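Local coordinates for R.Pab1 family restriction endonuclease (PDB 7CFA), which acts as a restriction DNA glycosylase of the R.Pab1 family, probably excising a base at its recognition sequence and so leading to DNA cleavage, at residues Phe174-Leu179 / Arg186-Arg191. The protein carries 2 engineered substitutions. Sequence-based numbering, arbitrary orientation.
Sequences FPVHLL and RNFLNR
Arg-186 reaches over the 3-10 turn 176-178, which follows strand 166-175 of the antiparallel sheet, from the loop that leads on to strand 191-192. Its CB lies near two backbone oxygens, 3.8 Å from Leu-179 O and 3.9 Å from His-177 O. CG moves closer to Leu-179 O, and CD passes Leu-178 O at 3.6 Å. Arg-186 NE donates the one hydrogen bond between the segments, to Leu-178 O at 3.0 Å. The bond is bent (145° at the hydrogen), and NE sits above the carbonyl plane, away from the lone-pair directions. An extended chain from CG to NE carries the head group this far; beyond it, NH2 forms a salt bridge with Glu-202. Leu-179 O also receives a CA-H...O contact from Arg-186 and meets the edge of the Phe-188 ring in its plane, with CD1 3.3 Å away. That ring packs its CE1 against Leu-179 CB, while Phe-188 CB rests by Val-176 CG1 at 4.2 Å. Farther along, His-177 and Leu-189 touch through their CB atoms, and Leu-189 CD1 approaches His-177 CB as well. The contact thus lays the loop against the 3-10 turn and Leu-179 just after the strand, with Val-176 and Leu-179 also packing on Val-49 of the adjacent strand 47-51. A type II turn runs from Phe-188 to Arg-191. Arg-191 NE bonds to Asn-187 O at 2.8 Å, nearly straight at 165°, and its NH2, salt-bridged to Glu-197, lies over one face of the Phe-188 ring, 3.1 Å above the plane and offset toward the rim.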
ATOM      1  N   PHE A 174      -6.343  14.491 -12.919  1.00 52.47           N
ATOM      2  CA  PHE A 174      -6.806  15.755 -13.477  1.00 56.74           C
ATOM      3  C   PHE A 174      -7.828  16.361 -12.515  1.00 57.19           C
ATOM      4  O   PHE A 174      -8.468  15.630 -11.750  1.00 53.13           O
ATOM      5  CB  PHE A 174      -7.425  15.562 -14.871  1.00 55.33           C
ATOM      6  CG  PHE A 174      -8.467  14.487 -14.927  1.00 53.48           C
ATOM      7  CD1 PHE A 174      -9.794  14.774 -14.649  1.00 49.50           C
ATOM      8  CD2 PHE A 174      -8.122  13.189 -15.261  1.00 51.54           C
ATOM      9  CE1 PHE A 174     -10.755  13.783 -14.700  1.00 52.30           C
ATOM     10  CE2 PHE A 174      -9.078  12.195 -15.313  1.00 54.84           C
ATOM     11  CZ  PHE A 174     -10.395  12.492 -15.032  1.00 53.22           C
ATOM     12  N   PRO A 175      -7.996  17.684 -12.541  1.00 52.66           N
ATOM     13  CA  PRO A 175      -8.917  18.331 -11.597  1.00 54.95           C
ATOM     14  C   PRO A 175     -10.360  17.900 -11.812  1.00 52.96           C
ATOM     15  O   PRO A 175     -10.787  17.600 -12.930  1.00 56.53           O
ATOM     16  CB  PRO A 175      -8.736  19.824 -11.893  1.00 58.10           C
ATOM     17  CG  PRO A 175      -7.405  19.929 -12.553  1.00 55.19           C
ATOM     18  CD  PRO A 175      -7.251  18.670 -13.343  1.00 53.28           C
ATOM     19  N   VAL A 176     -11.116  17.881 -10.711  1.00 54.01           N
ATOM     20  CA  VAL A 176     -12.525  17.505 -10.765  1.00 56.79           C
ATOM     21  C   VAL A 176     -13.339  18.543 -11.526  1.00 59.65           C
ATOM     22  O   VAL A 176     -14.320  18.202 -12.199  1.00 64.28           O
ATOM     23  CB  VAL A 176     -13.071  17.295  -9.339  1.00 62.40           C
ATOM     24  CG1 VAL A 176     -14.546  16.909  -9.373  1.00 62.80           C
ATOM     25  CG2 VAL A 176     -12.258  16.239  -8.611  1.00 58.79           C
ATOM     26  N   HIS A 177     -12.953  19.819 -11.448  1.00 60.78           N
ATOM     27  CA  HIS A 177     -13.727  20.854 -12.122  1.00 68.22           C
ATOM     28  C   HIS A 177     -13.625  20.777 -13.642  1.00 66.96           C
ATOM     29  O   HIS A 177     -14.344  21.511 -14.328  1.00 75.52           O
ATOM     30  CB  HIS A 177     -13.304  22.244 -11.633  1.00 66.34           C
ATOM     31  CG  HIS A 177     -11.873  22.583 -11.916  1.00 64.57           C
ATOM     32  ND1 HIS A 177     -11.436  22.991 -13.158  1.00 68.00           N
ATOM     33  CD2 HIS A 177     -10.784  22.591 -11.112  1.00 64.72           C
ATOM     34  CE1 HIS A 177     -10.136  23.227 -13.108  1.00 65.48           C
ATOM     35  NE2 HIS A 177      -9.716  22.993 -11.880  1.00 61.90           N
ATOM     36  N   LEU A 178     -12.763  19.913 -14.183  1.00 62.59           N
ATOM     37  CA  LEU A 178     -12.743  19.685 -15.624  1.00 61.87           C
ATOM     38  C   LEU A 178     -13.888  18.799 -16.089  1.00 57.61           C
ATOM     39  O   LEU A 178     -14.182  18.768 -17.287  1.00 59.81           O
ATOM     40  CB  LEU A 178     -11.418  19.048 -16.049  1.00 69.70           C
ATOM     41  CG  LEU A 178     -10.143  19.880 -15.945  1.00 82.72           C
ATOM     42  CD1 LEU A 178      -8.976  19.087 -16.505  1.00 85.41           C
ATOM     43  CD2 LEU A 178     -10.296  21.203 -16.675  1.00 82.68           C
ATOM     44  N   LEU A 179     -14.533  18.081 -15.175  1.00 61.40           N
ATOM     45  CA  LEU A 179     -15.575  17.138 -15.545  1.00 62.35           C
ATOM     46  C   LEU A 179     -16.896  17.853 -15.798  1.00 65.74           C
ATOM     47  O   LEU A 179     -17.202  18.879 -15.186  1.00 62.89           O
ATOM     48  CB  LEU A 179     -15.760  16.089 -14.446  1.00 55.76           C
ATOM     49  CG  LEU A 179     -14.560  15.197 -14.121  1.00 53.62           C
ATOM     50  CD1 LEU A 179     -14.830  14.385 -12.868  1.00 55.64           C
ATOM     51  CD2 LEU A 179     -14.243  14.282 -15.292  1.00 49.12           C
ATOM     52  N   ARG A 186     -19.920  22.055 -16.611  1.00 79.42           N
ATOM     53  CA  ARG A 186     -18.763  21.987 -15.716  1.00 76.03           C
ATOM     54  C   ARG A 186     -19.034  22.850 -14.483  1.00 79.79           C
ATOM     55  O   ARG A 186     -18.469  23.926 -14.286  1.00 84.05           O
ATOM     56  CB  ARG A 186     -17.496  22.418 -16.444  1.00 72.53           C
ATOM     57  CG  ARG A 186     -17.026  21.435 -17.504  1.00 71.78           C
ATOM     58  CD  ARG A 186     -15.746  21.902 -18.184  1.00 71.15           C
ATOM     59  NE  ARG A 186     -15.254  20.916 -19.146  1.00 73.97           N
ATOM     60  CZ  ARG A 186     -15.618  20.872 -20.424  1.00 65.15           C
ATOM     61  NH1 ARG A 186     -16.479  21.759 -20.903  1.00 65.81           N
ATOM     62  NH2 ARG A 186     -15.123  19.939 -21.225  1.00 55.59           N
ATOM     63  N   ASN A 187     -19.936  22.345 -13.638  1.00 80.83           N
ATOM     64  CA  ASN A 187     -20.381  23.055 -12.445  1.00 83.42           C
ATOM     65  C   ASN A 187     -19.941  22.369 -11.156  1.00 82.41           C
ATOM     66  O   ASN A 187     -20.560  22.579 -10.108  1.00 93.73           O
ATOM     67  CB  ASN A 187     -21.902  23.208 -12.463  1.00 89.44           C
ATOM     68  CG  ASN A 187     -22.623  21.874 -12.403  1.00 88.77           C
ATOM     69  OD1 ASN A 187     -22.046  20.831 -12.713  1.00 74.56           O
ATOM     70  ND2 ASN A 187     -23.891  21.901 -12.008  1.00 98.34           N
ATOM     71  N   PHE A 188     -18.891  21.548 -11.209  1.00 74.65           N
ATOM     72  CA  PHE A 188     -18.444  20.864  -9.999  1.00 77.53           C
ATOM     73  C   PHE A 188     -17.722  21.812  -9.051  1.00 81.16           C
ATOM     74  O   PHE A 188     -17.714  21.579  -7.837  1.00 86.55           O
ATOM     75  CB  PHE A 188     -17.540  19.685 -10.358  1.00 70.18           C
ATOM     76  CG  PHE A 188     -18.288  18.472 -10.829  1.00 74.52           C
ATOM     77  CD1 PHE A 188     -18.429  18.211 -12.181  1.00 74.71           C
ATOM     78  CD2 PHE A 188     -18.851  17.593  -9.918  1.00 80.45           C
ATOM     79  CE1 PHE A 188     -19.119  17.096 -12.618  1.00 77.12           C
ATOM     80  CE2 PHE A 188     -19.544  16.478 -10.348  1.00 83.52           C
ATOM     81  CZ  PHE A 188     -19.676  16.228 -11.699  1.00 80.67           C
ATOM     82  N   LEU A 189     -17.118  22.873  -9.578  1.00 77.37           N
ATOM     83  CA  LEU A 189     -16.382  23.810  -8.741  1.00 79.71           C
ATOM     84  C   LEU A 189     -17.332  24.522  -7.784  1.00 90.51           C
ATOM     85  O   LEU A 189     -18.402  24.987  -8.189  1.00 91.32           O
ATOM     86  CB  LEU A 189     -15.640  24.821  -9.610  1.00 88.10           C
ATOM     87  CG  LEU A 189     -14.545  25.642  -8.926  1.00 93.37           C
ATOM     88  CD1 LEU A 189     -13.494  24.721  -8.327  1.00 88.84           C
ATOM     89  CD2 LEU A 189     -13.913  26.609  -9.913  1.00 97.74           C
ATOM     90  N   ASN A 190     -16.933  24.599  -6.512  1.00 95.19           N
ATOM     91  CA  ASN A 190     -17.743  25.209  -5.455  1.00 99.58           C
ATOM     92  C   ASN A 190     -19.088  24.497  -5.314  1.00102.48           C
ATOM     93  O   ASN A 190     -20.143  25.124  -5.197  1.00104.62           O
ATOM     94  CB  ASN A 190     -17.935  26.709  -5.698  1.00 95.25           C
ATOM     95  CG  ASN A 190     -16.623  27.463  -5.745  1.00 97.96           C
ATOM     96  OD1 ASN A 190     -15.665  27.106  -5.058  1.00104.78           O
ATOM     97  ND2 ASN A 190     -16.572  28.510  -6.559  1.00 91.92           N
ATOM     98  N   ARG A 191     -19.043  23.166  -5.326  1.00 99.09           N
ATOM     99  CA  ARG A 191     -20.250  22.361  -5.208  1.00100.94           C
ATOM    100  C   ARG A 191     -19.875  20.969  -4.721  1.00101.41           C
ATOM    101  O   ARG A 191     -18.833  20.433  -5.105  1.00106.91           O
ATOM    102  CB  ARG A 191     -20.999  22.275  -6.545  1.00 99.63           C
ATOM    103  CG  ARG A 191     -22.265  21.433  -6.485  1.00102.58           C
ATOM    104  CD  ARG A 191     -23.029  21.449  -7.798  1.00113.67           C
ATOM    105  NE  ARG A 191     -22.305  20.786  -8.880  1.00112.65           N
ATOM    106  CZ  ARG A 191     -22.371  19.483  -9.137  1.00106.73           C
ATOM    107  NH1 ARG A 191     -23.121  18.692  -8.384  1.00114.10           N
ATOM    108  NH2 ARG A 191     -21.684  18.970 -10.147  1.00103.53           N
TER